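PDB 4ND2: lactate dehydrogenase, adjacent gene encodes predicted malate dehydrogenase from Cryptosporidium parvum, which reduces pyruvate to lactate with NADH as hydride donor, and runs the reverse oxidation of lactate with NAD(+). Local coordinates for the 3-acetylpyridine adenine dinucleotide and pyruvic acid site. Numbering follows the deposited sequence.

The 3-acetylpyridine adenine dinucleotide and pyruvic acid site. Residues 11, 13-15, 34-36, 79-81, 90, 93, 100, 120-122, 145, 149, 153, 177, 220, 231-232, 236. With A3D (3-acetylpyridine adenine dinucleotide), chain B; PYR (pyruvic acid), chain C.
Pyruvate in this lactate dehydrogenase shows how a small substrate can be held by charge and direction at once: the protein hides 145 of its 146 Å², but 691 of the cofactor analogue's 810 Å². Arg153, extended from CG to NE, meets the carboxylate end-on, NH1 to OXT and NH2 to O, both oxygens near the guanidinium plane. Arg90 comes side-on instead: NH2 reaches OXT, and Arg90 NE points at the pyruvate keto oxygen O3 at 2.8 Å. One face of its guanidinium is covered by the main-chain carbonyl carbon of His177 and the other by Trp220 CD2, with the indole tilted, which limits its movement. O3 is gripped by two further donors, Asn122 ND2 and NE2 of the catalytic His177 (2.9 Å), each close to the plane of its own group. This concentration of donors would polarise the carbonyl towards hydride attack, with His177 as the likely proton donor in reduction. The acetyl oxygen O7N of A3D also lies 3.0 Å from His177 NE2, but any bond there would have to share the NE2 hydrogen with O3. Thr231 CB backs the pyruvate methyl, while Pro236 CG packs on the pyridine at C4N, the hydride-carrying carbon of the natural coenzyme.

Polar grip loosens at the adenine, which makes mainly apolar contacts. Ala80 CB covers one face, 3.6 Å from the six-membered ring centroid; opposite, Ile36 with chi1 62° sets CG2 over that ring and CG1 over the five-membered one. The adenosine ribose is held more firmly: Asp35 forks its carboxylate, OD1 to the 2'-hydroxyl O2B (2.6 Å) and OD2 to O3B, each through a syn lone pair. Waters tie the acetylpyridine-side phosphate to the protein, O2N to Gly13 and Thr79, O1N to Thr231 and Ala232.

The GxGxxG turn of the Rossmann fold follows strand 6-10, and the start of helix 14-26 presents Gln14 N to O1A and Ile15 N to O2N (3.0 Å); Asp35 follows strand 30-34, and Arg153 reaches in from helix 147-162.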
loop_
_atom_site.group_PDB
_atom_site.type_symbol
_atom_site.label_atom_id
_atom_site.label_comp_id
_atom_site.label_asym_id
_atom_site.label_seq_id
_atom_site.Cartn_x
_atom_site.Cartn_y
_atom_site.Cartn_z
ATOM N N GLY A 11 -4.696 -22.497 14.956
ATOM C CA GLY A 11 -5.281 -23.294 13.886
ATOM C C GLY A 11 -4.734 -22.801 12.565
ATOM O O GLY A 11 -4.991 -21.661 12.170
ATOM N N GLY A 13 -5.121 -24.089 9.369
ATOM C CA GLY A 13 -5.784 -24.651 8.202
ATOM C C GLY A 13 -6.009 -23.597 7.135
ATOM O O GLY A 13 -5.203 -22.680 6.974
ATOM N N GLN A 14 -7.117 -23.726 6.412
ATOM C CA GLN A 14 -7.404 -22.859 5.266
ATOM C C GLN A 14 -7.399 -21.382 5.653
ATOM O O GLN A 14 -6.705 -20.578 5.036
ATOM C CB GLN A 14 -8.756 -23.224 4.644
ATOM C CG GLN A 14 -8.808 -24.596 3.984
ATOM C CD GLN A 14 -8.056 -24.640 2.666
ATOM O OE1 GLN A 14 -6.826 -24.626 2.643
ATOM N NE2 GLN A 14 -8.793 -24.705 1.561
ATOM N N ILE A 15 -8.158 -21.034 6.685
ATOM C CA ILE A 15 -8.258 -19.640 7.125
ATOM C C ILE A 15 -6.971 -19.163 7.788
ATOM O O ILE A 15 -6.479 -18.083 7.473
ATOM C CB ILE A 15 -9.448 -19.436 8.082
ATOM C CG1 ILE A 15 -10.748 -19.614 7.302
ATOM C CG2 ILE A 15 -9.407 -18.048 8.714
ATOM C CD1 ILE A 15 -11.975 -19.733 8.167
ATOM N N PHE A 34 -0.057 -21.505 15.066
ATOM C CA PHE A 34 -0.154 -22.630 15.994
ATOM C C PHE A 34 -1.068 -23.710 15.424
ATOM O O PHE A 34 -2.123 -23.411 14.866
ATOM C CB PHE A 34 -0.689 -22.160 17.353
ATOM C CG PHE A 34 -0.853 -23.269 18.362
ATOM C CD1 PHE A 34 0.132 -23.515 19.310
ATOM C CD2 PHE A 34 -1.994 -24.070 18.365
ATOM C CE1 PHE A 34 -0.015 -24.537 20.237
ATOM C CE2 PHE A 34 -2.144 -25.092 19.289
ATOM C CZ PHE A 34 -1.154 -25.326 20.227
ATOM N N ASP A 35 -0.660 -24.968 15.570
ATOM C CA ASP A 35 -1.532 -26.096 15.256
ATOM C C ASP A 35 -1.067 -27.344 15.998
ATOM O O ASP A 35 0.113 -27.473 16.328
ATOM C CB ASP A 35 -1.563 -26.358 13.747
ATOM C CG ASP A 35 -2.877 -26.970 13.284
ATOM O OD1 ASP A 35 -3.190 -28.115 13.688
ATOM O OD2 ASP A 35 -3.595 -26.305 12.503
ATOM N N ILE A 36 -2.002 -28.250 16.266
ATOM C CA ILE A 36 -1.676 -29.539 16.885
ATOM C C ILE A 36 -1.209 -30.561 15.849
ATOM O O ILE A 36 -0.559 -31.541 16.201
ATOM C CB ILE A 36 -2.858 -30.125 17.691
ATOM C CG1 ILE A 36 -4.073 -30.394 16.794
ATOM C CG2 ILE A 36 -3.228 -29.192 18.836
ATOM C CD1 ILE A 36 -5.138 -31.242 17.454
ATOM N N THR A 79 -9.001 -20.034 14.881
ATOM C CA THR A 79 -9.588 -20.695 13.719
ATOM C C THR A 79 -9.741 -22.206 13.926
ATOM O O THR A 79 -10.298 -22.886 13.068
ATOM C CB THR A 79 -8.730 -20.470 12.456
ATOM O OG1 THR A 79 -7.608 -21.363 12.459
ATOM C CG2 THR A 79 -8.233 -19.036 12.383
ATOM N N ALA A 80 -9.262 -22.719 15.059
ATOM C CA ALA A 80 -9.209 -24.162 15.300
ATOM C C ALA A 80 -10.597 -24.785 15.257
ATOM O O ALA A 80 -11.555 -24.226 15.790
ATOM C CB ALA A 80 -8.544 -24.452 16.636
ATOM N N SER A 81 -10.694 -25.946 14.617
ATOM C CA SER A 81 -11.974 -26.603 14.401
ATOM C C SER A 81 -11.795 -28.080 14.080
ATOM O O SER A 81 -10.770 -28.483 13.526
ATOM C CB SER A 81 -12.711 -25.925 13.243
ATOM O OG SER A 81 -13.909 -26.605 12.910
ATOM N N ARG A 90 -24.167 -24.411 10.608
ATOM C CA ARG A 90 -22.895 -24.184 11.297
ATOM C C ARG A 90 -22.866 -24.802 12.700
ATOM O O ARG A 90 -21.793 -25.096 13.226
ATOM C CB ARG A 90 -22.617 -22.681 11.424
ATOM C CG ARG A 90 -22.421 -21.923 10.117
ATOM C CD ARG A 90 -22.495 -20.427 10.390
ATOM N NE ARG A 90 -22.303 -19.582 9.211
ATOM C CZ ARG A 90 -23.268 -19.163 8.389
ATOM N NH1 ARG A 90 -24.537 -19.527 8.565
ATOM N NH2 ARG A 90 -22.959 -18.377 7.365
ATOM N N LEU A 93 -21.038 -28.245 14.283
ATOM C CA LEU A 93 -19.701 -28.281 14.877
ATOM C C LEU A 93 -19.689 -27.917 16.365
ATOM O O LEU A 93 -18.620 -27.876 16.977
ATOM C CB LEU A 93 -18.773 -27.317 14.125
ATOM C CG LEU A 93 -18.710 -27.450 12.601
ATOM C CD1 LEU A 93 -17.854 -26.340 12.004
ATOM C CD2 LEU A 93 -18.177 -28.819 12.202
ATOM N N ILE A 100 -12.557 -27.909 21.822
ATOM C CA ILE A 100 -11.306 -27.318 21.341
ATOM C C ILE A 100 -11.047 -25.988 22.043
ATOM O O ILE A 100 -9.941 -25.745 22.530
ATOM C CB ILE A 100 -11.311 -27.118 19.809
ATOM C CG1 ILE A 100 -11.214 -28.475 19.108
ATOM C CG2 ILE A 100 -10.154 -26.224 19.372
ATOM C CD1 ILE A 100 -11.455 -28.420 17.615
ATOM N N ILE A 120 -13.088 -17.098 15.209
ATOM C CA ILE A 120 -13.658 -17.408 13.894
ATOM C C ILE A 120 -14.386 -18.761 13.911
ATOM O O ILE A 120 -15.360 -18.951 13.186
ATOM C CB ILE A 120 -12.573 -17.395 12.794
ATOM C CG1 ILE A 120 -11.878 -16.025 12.761
ATOM C CG2 ILE A 120 -13.178 -17.735 11.434
ATOM C CD1 ILE A 120 -10.793 -15.894 11.718
ATOM N N THR A 121 -13.910 -19.687 14.744
ATOM C CA THR A 121 -14.499 -21.025 14.898
ATOM C C THR A 121 -16.026 -21.007 15.003
ATOM O O THR A 121 -16.583 -20.265 15.812
ATOM C CB THR A 121 -13.933 -21.710 16.159
ATOM O OG1 THR A 121 -12.501 -21.668 16.125
ATOM C CG2 THR A 121 -14.399 -23.157 16.255
ATOM N N ASN A 122 -16.685 -21.828 14.182
ATOM C CA ASN A 122 -18.150 -21.944 14.189
ATOM C C ASN A 122 -18.646 -22.996 15.182
ATOM O O ASN A 122 -17.905 -23.929 15.512
ATOM C CB ASN A 122 -18.681 -22.292 12.792
ATOM C CG ASN A 122 -19.052 -21.065 11.976
ATOM O OD1 ASN A 122 -19.621 -20.107 12.499
ATOM N ND2 ASN A 122 -18.754 -21.103 10.680
ATOM N N MET A 145 -15.408 -12.801 14.656
ATOM C CA MET A 145 -15.512 -12.361 13.269
ATOM C C MET A 145 -16.751 -12.982 12.645
ATOM O O MET A 145 -16.873 -14.205 12.576
ATOM C CB MET A 145 -14.276 -12.770 12.460
ATOM C CG MET A 145 -14.200 -12.159 11.062
ATOM S SD MET A 145 -15.470 -12.700 9.895
ATOM C CE MET A 145 -15.031 -14.421 9.667
ATOM N N LEU A 149 -17.753 -10.145 7.448
ATOM C CA LEU A 149 -17.984 -11.044 6.318
ATOM C C LEU A 149 -19.409 -10.900 5.782
ATOM O O LEU A 149 -19.608 -10.729 4.580
ATOM C CB LEU A 149 -17.722 -12.499 6.719
ATOM C CG LEU A 149 -17.913 -13.557 5.629
ATOM C CD1 LEU A 149 -16.909 -13.369 4.500
ATOM C CD2 LEU A 149 -17.795 -14.949 6.229
ATOM N N ARG A 153 -20.468 -9.178 2.143
ATOM C CA ARG A 153 -21.297 -9.866 1.158
ATOM C C ARG A 153 -22.524 -9.018 0.808
ATOM O O ARG A 153 -22.837 -8.835 -0.363
ATOM C CB ARG A 153 -21.728 -11.236 1.684
ATOM C CG ARG A 153 -20.590 -12.247 1.737
ATOM C CD ARG A 153 -20.896 -13.401 2.673
ATOM N NE ARG A 153 -19.904 -14.472 2.556
ATOM C CZ ARG A 153 -19.879 -15.564 3.316
ATOM N NH1 ARG A 153 -20.790 -15.750 4.270
ATOM N NH2 ARG A 153 -18.932 -16.476 3.125
ATOM N N HIS A 177 -24.682 -15.049 13.577
ATOM C CA HIS A 177 -24.116 -15.511 12.312
ATOM C C HIS A 177 -24.733 -16.860 11.951
ATOM O O HIS A 177 -24.153 -17.919 12.205
ATOM C CB HIS A 177 -22.591 -15.613 12.421
ATOM C CG HIS A 177 -21.912 -15.972 11.136
ATOM N ND1 HIS A 177 -21.971 -15.175 10.014
ATOM C CD2 HIS A 177 -21.140 -17.034 10.802
ATOM C CE1 HIS A 177 -21.275 -15.734 9.040
ATOM N NE2 HIS A 177 -20.759 -16.863 9.492
ATOM N N TRP A 220 -22.865 -18.500 2.490
ATOM C CA TRP A 220 -21.885 -19.493 2.945
ATOM C C TRP A 220 -22.023 -20.829 2.202
ATOM O O TRP A 220 -21.017 -21.460 1.873
ATOM C CB TRP A 220 -21.956 -19.691 4.467
ATOM C CG TRP A 220 -23.048 -20.598 4.963
ATOM C CD1 TRP A 220 -24.357 -20.273 5.174
ATOM C CD2 TRP A 220 -22.910 -21.975 5.335
ATOM N NE1 TRP A 220 -25.045 -21.365 5.648
ATOM C CE2 TRP A 220 -24.181 -22.423 5.756
ATOM C CE3 TRP A 220 -21.837 -22.875 5.350
ATOM C CZ2 TRP A 220 -24.410 -23.733 6.184
ATOM C CZ3 TRP A 220 -22.066 -24.183 5.777
ATOM C CH2 TRP A 220 -23.345 -24.595 6.188
ATOM N N THR A 231 -15.520 -24.842 3.551
ATOM C CA THR A 231 -16.236 -23.569 3.563
ATOM C C THR A 231 -15.318 -22.429 3.098
ATOM O O THR A 231 -14.137 -22.649 2.826
ATOM C CB THR A 231 -16.815 -23.279 4.966
ATOM O OG1 THR A 231 -15.865 -23.646 5.976
ATOM C CG2 THR A 231 -18.095 -24.074 5.186
ATOM N N ALA A 232 -15.872 -21.221 2.990
ATOM C CA ALA A 232 -15.115 -20.048 2.543
ATOM C C ALA A 232 -13.912 -19.785 3.441
ATOM O O ALA A 232 -13.954 -20.061 4.637
ATOM C CB ALA A 232 -16.014 -18.818 2.511
ATOM N N PRO A 236 -13.215 -14.671 4.885
ATOM C CA PRO A 236 -13.155 -14.739 6.352
ATOM C C PRO A 236 -11.780 -14.381 6.923
ATOM O O PRO A 236 -11.698 -13.749 7.976
ATOM C CB PRO A 236 -13.501 -16.200 6.652
ATOM C CG PRO A 236 -14.335 -16.627 5.499
ATOM C CD PRO A 236 -13.776 -15.906 4.307
HETATM P PA A3D B . -9.607 -26.217 8.463
HETATM O O1A A3D B . -8.949 -25.917 7.144
HETATM O O2A A3D B . -10.138 -27.602 8.726
HETATM O O5B A3D B . -8.578 -25.849 9.635
HETATM C C5B A3D B . -8.818 -26.181 10.998
HETATM C C4B A3D B . -7.464 -26.339 11.672
HETATM O O4B A3D B . -7.631 -26.419 13.089
HETATM C C3B A3D B . -6.736 -27.608 11.233
HETATM O O3B A3D B . -5.464 -27.296 10.653
HETATM C C2B A3D B . -6.583 -28.421 12.506
HETATM O O2B A3D B . -5.355 -29.151 12.586
HETATM C C1B A3D B . -6.673 -27.354 13.580
HETATM N N9A A3D B . -7.048 -27.883 14.907
HETATM C C8A A3D B . -7.900 -28.887 15.193
HETATM N N7A A3D B . -7.971 -29.073 16.535
HETATM C C5A A3D B . -7.151 -28.183 17.116
HETATM C C6A A3D B . -6.752 -27.834 18.494
HETATM N N6A A3D B . -7.261 -28.503 19.558
HETATM N N1A A3D B . -5.865 -26.823 18.651
HETATM C C2A A3D B . -5.345 -26.142 17.610
HETATM N N3A A3D B . -5.667 -26.411 16.333
HETATM C C4A A3D B . -6.547 -27.398 16.034
HETATM O O3 A3D B . -10.828 -25.199 8.748
HETATM P PN A3D B . -10.936 -23.692 8.170
HETATM O O1N A3D B . -11.444 -23.758 6.758
HETATM O O2N A3D B . -9.670 -22.936 8.468
HETATM O O5D A3D B . -12.091 -23.096 9.115
HETATM C C5D A3D B . -11.833 -22.936 10.506
HETATM C C4D A3D B . -13.100 -22.590 11.278
HETATM O O4D A3D B . -13.585 -21.304 10.872
HETATM C C3D A3D B . -14.244 -23.575 11.050
HETATM O O3D A3D B . -14.884 -23.867 12.292
HETATM C C2D A3D B . -15.207 -22.832 10.152
HETATM O O2D A3D B . -16.572 -23.227 10.315
HETATM C C1D A3D B . -14.986 -21.403 10.615
HETATM N N1N A3D B . -15.422 -20.392 9.654
HETATM C C2N A3D B . -16.167 -19.373 10.106
HETATM C C3N A3D B . -16.613 -18.380 9.245
HETATM C C7N A3D B . -17.444 -17.240 9.750
HETATM O O7N A3D B . -17.864 -16.437 8.943
HETATM C C8N A3D B . -17.729 -17.094 11.214
HETATM C C4N A3D B . -16.274 -18.451 7.900
HETATM C C5N A3D B . -15.499 -19.511 7.455
HETATM C C6N A3D B . -15.084 -20.479 8.359
HETATM C C PYR C . -19.471 -18.410 6.265
HETATM O O PYR C . -18.895 -18.473 5.155
HETATM O OXT PYR C . -20.279 -17.490 6.521
HETATM C CA PYR C . -19.215 -19.435 7.280
HETATM O O3 PYR C . -19.585 -19.254 8.429
HETATM C CB PYR C . -18.504 -20.698 6.891
HETATM O O HOH W 1 -7.408 -22.558 9.886
HETATM O O HOH W 2 -18.612 -20.855 3.490
HETATM O O HOH W 3 -13.685 -22.333 6.064
#